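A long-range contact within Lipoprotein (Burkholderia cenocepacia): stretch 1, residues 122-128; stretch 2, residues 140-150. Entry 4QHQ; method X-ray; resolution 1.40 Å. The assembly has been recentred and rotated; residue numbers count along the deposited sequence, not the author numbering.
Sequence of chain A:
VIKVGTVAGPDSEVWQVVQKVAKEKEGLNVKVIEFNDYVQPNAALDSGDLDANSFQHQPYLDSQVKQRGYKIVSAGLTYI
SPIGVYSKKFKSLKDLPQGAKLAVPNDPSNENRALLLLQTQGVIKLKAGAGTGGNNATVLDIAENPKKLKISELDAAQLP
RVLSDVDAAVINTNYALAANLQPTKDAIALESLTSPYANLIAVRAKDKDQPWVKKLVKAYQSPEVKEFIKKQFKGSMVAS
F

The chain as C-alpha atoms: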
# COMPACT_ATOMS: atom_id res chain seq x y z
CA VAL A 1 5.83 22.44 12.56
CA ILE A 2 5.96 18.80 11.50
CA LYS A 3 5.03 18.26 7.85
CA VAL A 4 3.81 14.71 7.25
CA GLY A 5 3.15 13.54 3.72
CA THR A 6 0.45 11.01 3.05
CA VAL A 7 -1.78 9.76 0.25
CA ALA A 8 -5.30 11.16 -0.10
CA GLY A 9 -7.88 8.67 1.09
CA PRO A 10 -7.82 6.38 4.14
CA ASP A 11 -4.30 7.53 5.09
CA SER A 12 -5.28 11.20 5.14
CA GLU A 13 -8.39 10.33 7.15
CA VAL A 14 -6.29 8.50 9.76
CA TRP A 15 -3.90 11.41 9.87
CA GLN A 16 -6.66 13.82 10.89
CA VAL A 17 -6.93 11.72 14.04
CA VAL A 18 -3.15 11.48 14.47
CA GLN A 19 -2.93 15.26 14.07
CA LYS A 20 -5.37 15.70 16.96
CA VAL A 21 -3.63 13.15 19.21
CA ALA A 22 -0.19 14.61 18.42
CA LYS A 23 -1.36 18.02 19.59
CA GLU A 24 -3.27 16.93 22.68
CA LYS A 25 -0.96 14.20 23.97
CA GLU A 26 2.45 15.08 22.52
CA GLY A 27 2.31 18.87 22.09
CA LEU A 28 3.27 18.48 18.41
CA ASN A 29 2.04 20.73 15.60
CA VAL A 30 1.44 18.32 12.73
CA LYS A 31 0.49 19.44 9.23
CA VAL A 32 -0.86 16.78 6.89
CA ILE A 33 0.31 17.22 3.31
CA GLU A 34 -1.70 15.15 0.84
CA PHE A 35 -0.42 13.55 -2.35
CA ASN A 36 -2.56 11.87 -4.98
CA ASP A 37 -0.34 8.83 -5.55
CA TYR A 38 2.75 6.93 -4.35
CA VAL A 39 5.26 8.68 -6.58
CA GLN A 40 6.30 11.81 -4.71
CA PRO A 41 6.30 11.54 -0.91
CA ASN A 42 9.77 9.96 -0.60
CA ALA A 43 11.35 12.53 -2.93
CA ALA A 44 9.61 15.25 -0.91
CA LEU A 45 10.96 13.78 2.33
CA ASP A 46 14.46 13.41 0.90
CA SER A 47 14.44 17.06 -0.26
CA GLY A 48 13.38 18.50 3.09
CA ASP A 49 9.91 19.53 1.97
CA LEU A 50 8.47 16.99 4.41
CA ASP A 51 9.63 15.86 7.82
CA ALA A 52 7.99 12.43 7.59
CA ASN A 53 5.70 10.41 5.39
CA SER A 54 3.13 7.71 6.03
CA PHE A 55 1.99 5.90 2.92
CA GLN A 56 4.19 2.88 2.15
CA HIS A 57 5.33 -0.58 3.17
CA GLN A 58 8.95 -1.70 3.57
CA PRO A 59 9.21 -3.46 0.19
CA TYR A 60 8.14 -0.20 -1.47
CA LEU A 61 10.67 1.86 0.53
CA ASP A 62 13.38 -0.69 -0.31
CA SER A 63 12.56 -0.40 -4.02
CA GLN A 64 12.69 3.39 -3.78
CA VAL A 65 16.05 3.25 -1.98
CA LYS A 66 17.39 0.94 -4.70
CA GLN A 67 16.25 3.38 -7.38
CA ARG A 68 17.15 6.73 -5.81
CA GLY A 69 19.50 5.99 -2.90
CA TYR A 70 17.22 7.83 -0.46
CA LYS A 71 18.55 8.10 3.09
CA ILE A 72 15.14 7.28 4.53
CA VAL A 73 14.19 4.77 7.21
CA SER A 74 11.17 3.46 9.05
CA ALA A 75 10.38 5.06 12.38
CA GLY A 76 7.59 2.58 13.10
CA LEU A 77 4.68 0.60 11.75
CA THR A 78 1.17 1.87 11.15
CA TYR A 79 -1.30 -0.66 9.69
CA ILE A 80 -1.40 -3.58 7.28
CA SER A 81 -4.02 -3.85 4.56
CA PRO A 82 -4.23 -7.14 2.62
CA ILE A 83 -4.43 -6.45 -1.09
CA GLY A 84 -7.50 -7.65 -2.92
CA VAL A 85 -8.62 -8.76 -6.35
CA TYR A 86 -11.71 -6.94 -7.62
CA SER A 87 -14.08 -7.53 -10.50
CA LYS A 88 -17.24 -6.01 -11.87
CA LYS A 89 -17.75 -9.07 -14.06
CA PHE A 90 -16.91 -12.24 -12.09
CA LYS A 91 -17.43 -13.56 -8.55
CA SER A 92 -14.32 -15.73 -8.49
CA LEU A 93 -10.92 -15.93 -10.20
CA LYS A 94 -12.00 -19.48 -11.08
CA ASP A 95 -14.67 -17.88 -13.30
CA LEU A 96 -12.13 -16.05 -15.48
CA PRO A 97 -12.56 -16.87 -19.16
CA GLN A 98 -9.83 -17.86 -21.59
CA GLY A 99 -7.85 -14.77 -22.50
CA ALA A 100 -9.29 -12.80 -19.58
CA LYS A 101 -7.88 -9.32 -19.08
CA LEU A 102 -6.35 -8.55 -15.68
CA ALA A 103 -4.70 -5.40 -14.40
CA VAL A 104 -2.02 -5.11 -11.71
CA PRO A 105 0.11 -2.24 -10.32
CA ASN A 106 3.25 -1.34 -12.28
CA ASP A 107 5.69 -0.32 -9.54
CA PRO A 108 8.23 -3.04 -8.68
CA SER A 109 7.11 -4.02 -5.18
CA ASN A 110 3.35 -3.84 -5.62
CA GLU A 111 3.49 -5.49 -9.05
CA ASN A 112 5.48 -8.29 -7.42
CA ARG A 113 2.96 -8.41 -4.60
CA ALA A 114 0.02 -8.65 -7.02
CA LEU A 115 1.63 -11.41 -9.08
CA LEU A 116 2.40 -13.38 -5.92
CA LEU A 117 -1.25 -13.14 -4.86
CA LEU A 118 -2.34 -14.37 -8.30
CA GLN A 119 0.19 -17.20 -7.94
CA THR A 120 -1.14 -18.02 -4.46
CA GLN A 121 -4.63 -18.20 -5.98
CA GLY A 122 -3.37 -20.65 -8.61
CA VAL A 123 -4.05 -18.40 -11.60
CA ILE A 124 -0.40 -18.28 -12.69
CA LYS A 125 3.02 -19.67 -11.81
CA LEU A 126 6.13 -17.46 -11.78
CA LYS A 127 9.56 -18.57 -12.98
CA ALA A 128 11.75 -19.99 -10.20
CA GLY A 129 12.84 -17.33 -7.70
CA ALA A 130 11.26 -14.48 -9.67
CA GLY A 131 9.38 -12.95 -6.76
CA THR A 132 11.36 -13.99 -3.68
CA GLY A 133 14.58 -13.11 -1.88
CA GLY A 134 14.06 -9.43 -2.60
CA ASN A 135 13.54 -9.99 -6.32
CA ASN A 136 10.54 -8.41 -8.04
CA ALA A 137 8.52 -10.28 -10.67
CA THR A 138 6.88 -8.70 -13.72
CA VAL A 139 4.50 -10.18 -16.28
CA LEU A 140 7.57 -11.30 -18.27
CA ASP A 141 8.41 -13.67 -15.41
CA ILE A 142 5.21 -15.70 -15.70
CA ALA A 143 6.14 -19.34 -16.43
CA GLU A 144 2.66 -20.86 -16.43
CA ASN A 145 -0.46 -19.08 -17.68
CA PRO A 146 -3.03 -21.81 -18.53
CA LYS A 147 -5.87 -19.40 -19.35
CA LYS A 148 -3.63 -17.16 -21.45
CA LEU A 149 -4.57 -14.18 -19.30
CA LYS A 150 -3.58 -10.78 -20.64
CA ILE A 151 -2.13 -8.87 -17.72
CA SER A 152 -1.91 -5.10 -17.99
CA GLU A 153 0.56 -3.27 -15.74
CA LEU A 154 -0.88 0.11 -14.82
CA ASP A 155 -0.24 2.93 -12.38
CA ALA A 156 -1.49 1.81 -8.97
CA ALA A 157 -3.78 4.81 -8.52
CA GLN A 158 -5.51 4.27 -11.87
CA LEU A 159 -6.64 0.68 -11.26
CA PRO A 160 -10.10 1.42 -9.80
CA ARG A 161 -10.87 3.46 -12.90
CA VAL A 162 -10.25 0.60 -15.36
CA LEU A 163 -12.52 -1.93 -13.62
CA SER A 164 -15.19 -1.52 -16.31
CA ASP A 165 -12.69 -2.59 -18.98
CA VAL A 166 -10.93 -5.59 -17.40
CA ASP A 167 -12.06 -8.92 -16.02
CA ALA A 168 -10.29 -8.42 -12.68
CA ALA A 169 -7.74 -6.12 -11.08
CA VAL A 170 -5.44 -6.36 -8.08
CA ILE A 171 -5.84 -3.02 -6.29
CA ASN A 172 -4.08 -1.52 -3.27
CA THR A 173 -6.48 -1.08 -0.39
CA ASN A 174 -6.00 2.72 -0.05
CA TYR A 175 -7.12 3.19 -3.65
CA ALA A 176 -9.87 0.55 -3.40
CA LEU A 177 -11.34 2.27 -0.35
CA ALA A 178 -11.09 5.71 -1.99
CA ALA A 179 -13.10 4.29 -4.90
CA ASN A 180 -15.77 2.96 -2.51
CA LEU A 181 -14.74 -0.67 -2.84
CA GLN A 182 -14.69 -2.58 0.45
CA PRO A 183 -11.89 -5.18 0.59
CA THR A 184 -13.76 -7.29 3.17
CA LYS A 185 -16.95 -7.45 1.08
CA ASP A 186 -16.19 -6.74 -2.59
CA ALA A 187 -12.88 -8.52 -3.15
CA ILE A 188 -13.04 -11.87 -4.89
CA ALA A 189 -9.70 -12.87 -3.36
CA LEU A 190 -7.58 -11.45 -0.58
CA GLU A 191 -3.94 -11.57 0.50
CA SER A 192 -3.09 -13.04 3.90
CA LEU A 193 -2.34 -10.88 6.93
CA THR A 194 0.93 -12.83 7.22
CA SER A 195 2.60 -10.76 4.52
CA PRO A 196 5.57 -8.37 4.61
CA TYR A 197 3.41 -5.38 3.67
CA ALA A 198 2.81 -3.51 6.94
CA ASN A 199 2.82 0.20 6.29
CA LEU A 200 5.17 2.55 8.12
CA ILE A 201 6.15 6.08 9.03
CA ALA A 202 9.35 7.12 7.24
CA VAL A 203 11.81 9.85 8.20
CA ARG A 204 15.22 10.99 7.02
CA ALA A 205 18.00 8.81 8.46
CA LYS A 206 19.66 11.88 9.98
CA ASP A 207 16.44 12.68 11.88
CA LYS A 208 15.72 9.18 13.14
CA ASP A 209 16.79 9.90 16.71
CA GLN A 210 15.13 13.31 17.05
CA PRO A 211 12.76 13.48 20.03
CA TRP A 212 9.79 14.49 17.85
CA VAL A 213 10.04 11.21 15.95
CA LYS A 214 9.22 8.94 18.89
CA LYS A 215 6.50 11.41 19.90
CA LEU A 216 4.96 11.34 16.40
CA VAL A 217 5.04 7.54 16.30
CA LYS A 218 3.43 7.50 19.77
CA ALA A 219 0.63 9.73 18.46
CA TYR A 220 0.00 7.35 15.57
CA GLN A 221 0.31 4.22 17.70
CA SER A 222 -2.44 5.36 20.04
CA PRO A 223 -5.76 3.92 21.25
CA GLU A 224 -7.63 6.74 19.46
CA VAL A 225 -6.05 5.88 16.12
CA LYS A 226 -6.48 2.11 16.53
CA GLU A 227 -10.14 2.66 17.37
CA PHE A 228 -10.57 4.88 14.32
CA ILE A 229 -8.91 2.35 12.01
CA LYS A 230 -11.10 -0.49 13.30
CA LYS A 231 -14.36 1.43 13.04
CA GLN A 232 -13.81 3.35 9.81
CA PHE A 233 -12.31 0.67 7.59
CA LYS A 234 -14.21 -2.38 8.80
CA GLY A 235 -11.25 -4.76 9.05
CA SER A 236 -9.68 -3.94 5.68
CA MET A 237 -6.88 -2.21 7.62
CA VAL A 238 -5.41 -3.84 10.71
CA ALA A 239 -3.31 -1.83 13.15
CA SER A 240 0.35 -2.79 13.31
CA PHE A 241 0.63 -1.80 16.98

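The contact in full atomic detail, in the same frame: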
# COMPACT_ATOMS: atom_id res chain seq x y z
N GLY A 122 -3.48 -19.59 -7.62
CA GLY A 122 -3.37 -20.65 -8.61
C GLY A 122 -3.68 -20.24 -10.03
O GLY A 122 -3.86 -21.09 -10.91
N VAL A 123 -3.73 -18.93 -10.28
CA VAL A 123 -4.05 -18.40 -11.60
C VAL A 123 -2.84 -18.44 -12.52
O VAL A 123 -2.97 -18.61 -13.73
CB VAL A 123 -4.57 -16.95 -11.51
N ILE A 124 -1.66 -18.29 -11.94
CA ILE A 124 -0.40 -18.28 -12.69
C ILE A 124 0.70 -18.91 -11.85
O ILE A 124 0.55 -19.07 -10.63
CB ILE A 124 0.06 -16.85 -13.05
CG1 ILE A 124 0.20 -16.00 -11.78
CG2 ILE A 124 -0.90 -16.19 -14.04
CD1 ILE A 124 0.91 -14.67 -12.00
N LYS A 125 1.80 -19.26 -12.50
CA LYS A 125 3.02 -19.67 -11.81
C LYS A 125 4.19 -18.83 -12.33
O LYS A 125 4.36 -18.70 -13.54
CB LYS A 125 3.30 -21.16 -12.03
N LEU A 126 4.97 -18.26 -11.41
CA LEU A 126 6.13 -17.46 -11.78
C LEU A 126 7.35 -18.34 -11.99
O LEU A 126 7.43 -19.43 -11.42
CB LEU A 126 6.42 -16.42 -10.70
CG LEU A 126 5.33 -15.39 -10.42
CD1 LEU A 126 5.69 -14.54 -9.21
CD2 LEU A 126 5.09 -14.52 -11.64
N LYS A 127 8.30 -17.86 -12.79
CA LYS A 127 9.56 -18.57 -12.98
C LYS A 127 10.27 -18.68 -11.63
O LYS A 127 10.04 -17.86 -10.74
CB LYS A 127 10.44 -17.86 -14.00
N ALA A 128 11.12 -19.69 -11.48
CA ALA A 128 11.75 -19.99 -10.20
C ALA A 128 12.53 -18.80 -9.62
O ALA A 128 13.44 -18.28 -10.26
CB ALA A 128 12.65 -21.21 -10.33
N LEU A 140 6.62 -10.55 -17.44
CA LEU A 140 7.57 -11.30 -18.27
C LEU A 140 8.17 -12.49 -17.53
O LEU A 140 8.86 -13.31 -18.13
CB LEU A 140 8.69 -10.38 -18.78
CG LEU A 140 8.25 -9.24 -19.69
CD1 LEU A 140 9.43 -8.36 -20.10
CD2 LEU A 140 7.52 -9.79 -20.92
N ASP A 141 7.89 -12.58 -16.23
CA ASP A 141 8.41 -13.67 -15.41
C ASP A 141 7.39 -14.78 -15.16
O ASP A 141 7.64 -15.71 -14.41
CB ASP A 141 8.91 -13.12 -14.07
CG ASP A 141 10.05 -12.14 -14.24
OD1 ASP A 141 11.03 -12.49 -14.93
OD2 ASP A 141 9.96 -11.01 -13.70
N ILE A 142 6.23 -14.67 -15.81
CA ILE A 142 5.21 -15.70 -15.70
C ILE A 142 5.63 -16.94 -16.50
O ILE A 142 5.87 -16.86 -17.71
CB ILE A 142 3.85 -15.15 -16.16
CG1 ILE A 142 3.43 -14.00 -15.23
CG2 ILE A 142 2.79 -16.25 -16.17
CD1 ILE A 142 2.24 -13.21 -15.71
N ALA A 143 5.72 -18.08 -15.81
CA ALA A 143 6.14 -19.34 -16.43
C ALA A 143 4.95 -20.17 -16.89
O ALA A 143 5.01 -20.84 -17.93
CB ALA A 143 6.99 -20.15 -15.46
N GLU A 144 3.89 -20.16 -16.09
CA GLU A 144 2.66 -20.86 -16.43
C GLU A 144 1.48 -19.89 -16.43
O GLU A 144 1.28 -19.14 -15.48
CB GLU A 144 2.41 -21.99 -15.44
N ASN A 145 0.73 -19.91 -17.52
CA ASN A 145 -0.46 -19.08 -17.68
C ASN A 145 -1.50 -19.86 -18.49
O ASN A 145 -1.73 -19.57 -19.67
CB ASN A 145 -0.09 -17.78 -18.41
CG ASN A 145 -1.19 -16.74 -18.37
OD1 ASN A 145 -2.32 -17.02 -17.97
ND2 ASN A 145 -0.86 -15.52 -18.80
N PRO A 146 -2.14 -20.85 -17.85
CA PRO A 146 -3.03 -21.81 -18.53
C PRO A 146 -4.21 -21.17 -19.26
O PRO A 146 -4.66 -21.70 -20.29
CB PRO A 146 -3.55 -22.68 -17.39
CG PRO A 146 -2.54 -22.56 -16.32
CD PRO A 146 -2.02 -21.15 -16.41
N LYS A 147 -4.73 -20.06 -18.73
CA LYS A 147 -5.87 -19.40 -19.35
C LYS A 147 -5.46 -18.31 -20.33
O LYS A 147 -6.32 -17.63 -20.89
CB LYS A 147 -6.82 -18.84 -18.29
CG LYS A 147 -7.70 -19.90 -17.66
CD LYS A 147 -8.71 -19.28 -16.72
CE LYS A 147 -9.58 -20.34 -16.10
NZ LYS A 147 -10.50 -19.76 -15.09
N LYS A 148 -4.16 -18.15 -20.52
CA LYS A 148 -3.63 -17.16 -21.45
C LYS A 148 -4.14 -15.77 -21.10
O LYS A 148 -4.52 -14.99 -21.96
CB LYS A 148 -4.01 -17.52 -22.90
N LEU A 149 -4.15 -15.48 -19.80
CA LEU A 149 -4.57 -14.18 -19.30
C LEU A 149 -3.69 -13.10 -19.88
O LEU A 149 -2.50 -13.32 -20.10
CB LEU A 149 -4.48 -14.15 -17.77
CG LEU A 149 -5.15 -15.32 -17.04
CD1 LEU A 149 -4.82 -15.24 -15.56
CD2 LEU A 149 -6.65 -15.34 -17.28
N LYS A 150 -4.30 -11.95 -20.17
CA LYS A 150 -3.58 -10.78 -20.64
C LYS A 150 -3.50 -9.80 -19.49
O LYS A 150 -4.49 -9.18 -19.11
CB LYS A 150 -4.32 -10.13 -21.81
O HOH W 1 -4.08 -18.62 -16.30

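Residues 122-128 and 140-150 meet as a short antiparallel ladder broken by a beta bulge. Lys125 and Glu144 form a hydrogen-bonded pair, with Lys125 N to Glu144 O and Glu144 N to Lys125 O both 3.0 Å and nearly linear. The register then shifts by one: Lys125 O also accepts from Ala143 N at 2.7 Å, so one carbonyl serves two successive amides and Ala143 is the extra residue. Beyond the bulge, Leu126 faces Ile142 as a non-hydrogen-bonded pair, and Lys127 N donates to Asp141 O at 2.8 Å. After the strand, a type I turn from Asn145 to Lys148 is closed by Lys148 N to Asn145 O, 2.9 Å. The Asn145 side chain braces it further: OD1 accepts from Leu149 N and ND2 donates to Leu149 O, each at 3.0 Å. A water links the stretches here, donating to Val123 O (2.8 Å) and Asn145 OD1 (2.9 Å) and accepting from Lys147 N (2.9 Å).

Apolar side chains fill in around this frame. Ile142 CG1 lies 4.0 Å from Leu126 CD2 and 4.2 Å from Ile124 CD1, while Ile124 CG2 reaches Leu149 CD1 at 4.3 Å. Lys125 and Glu144 share a sheet face, their CB atoms 3.6 Å apart; both side chains are modelled only to CB.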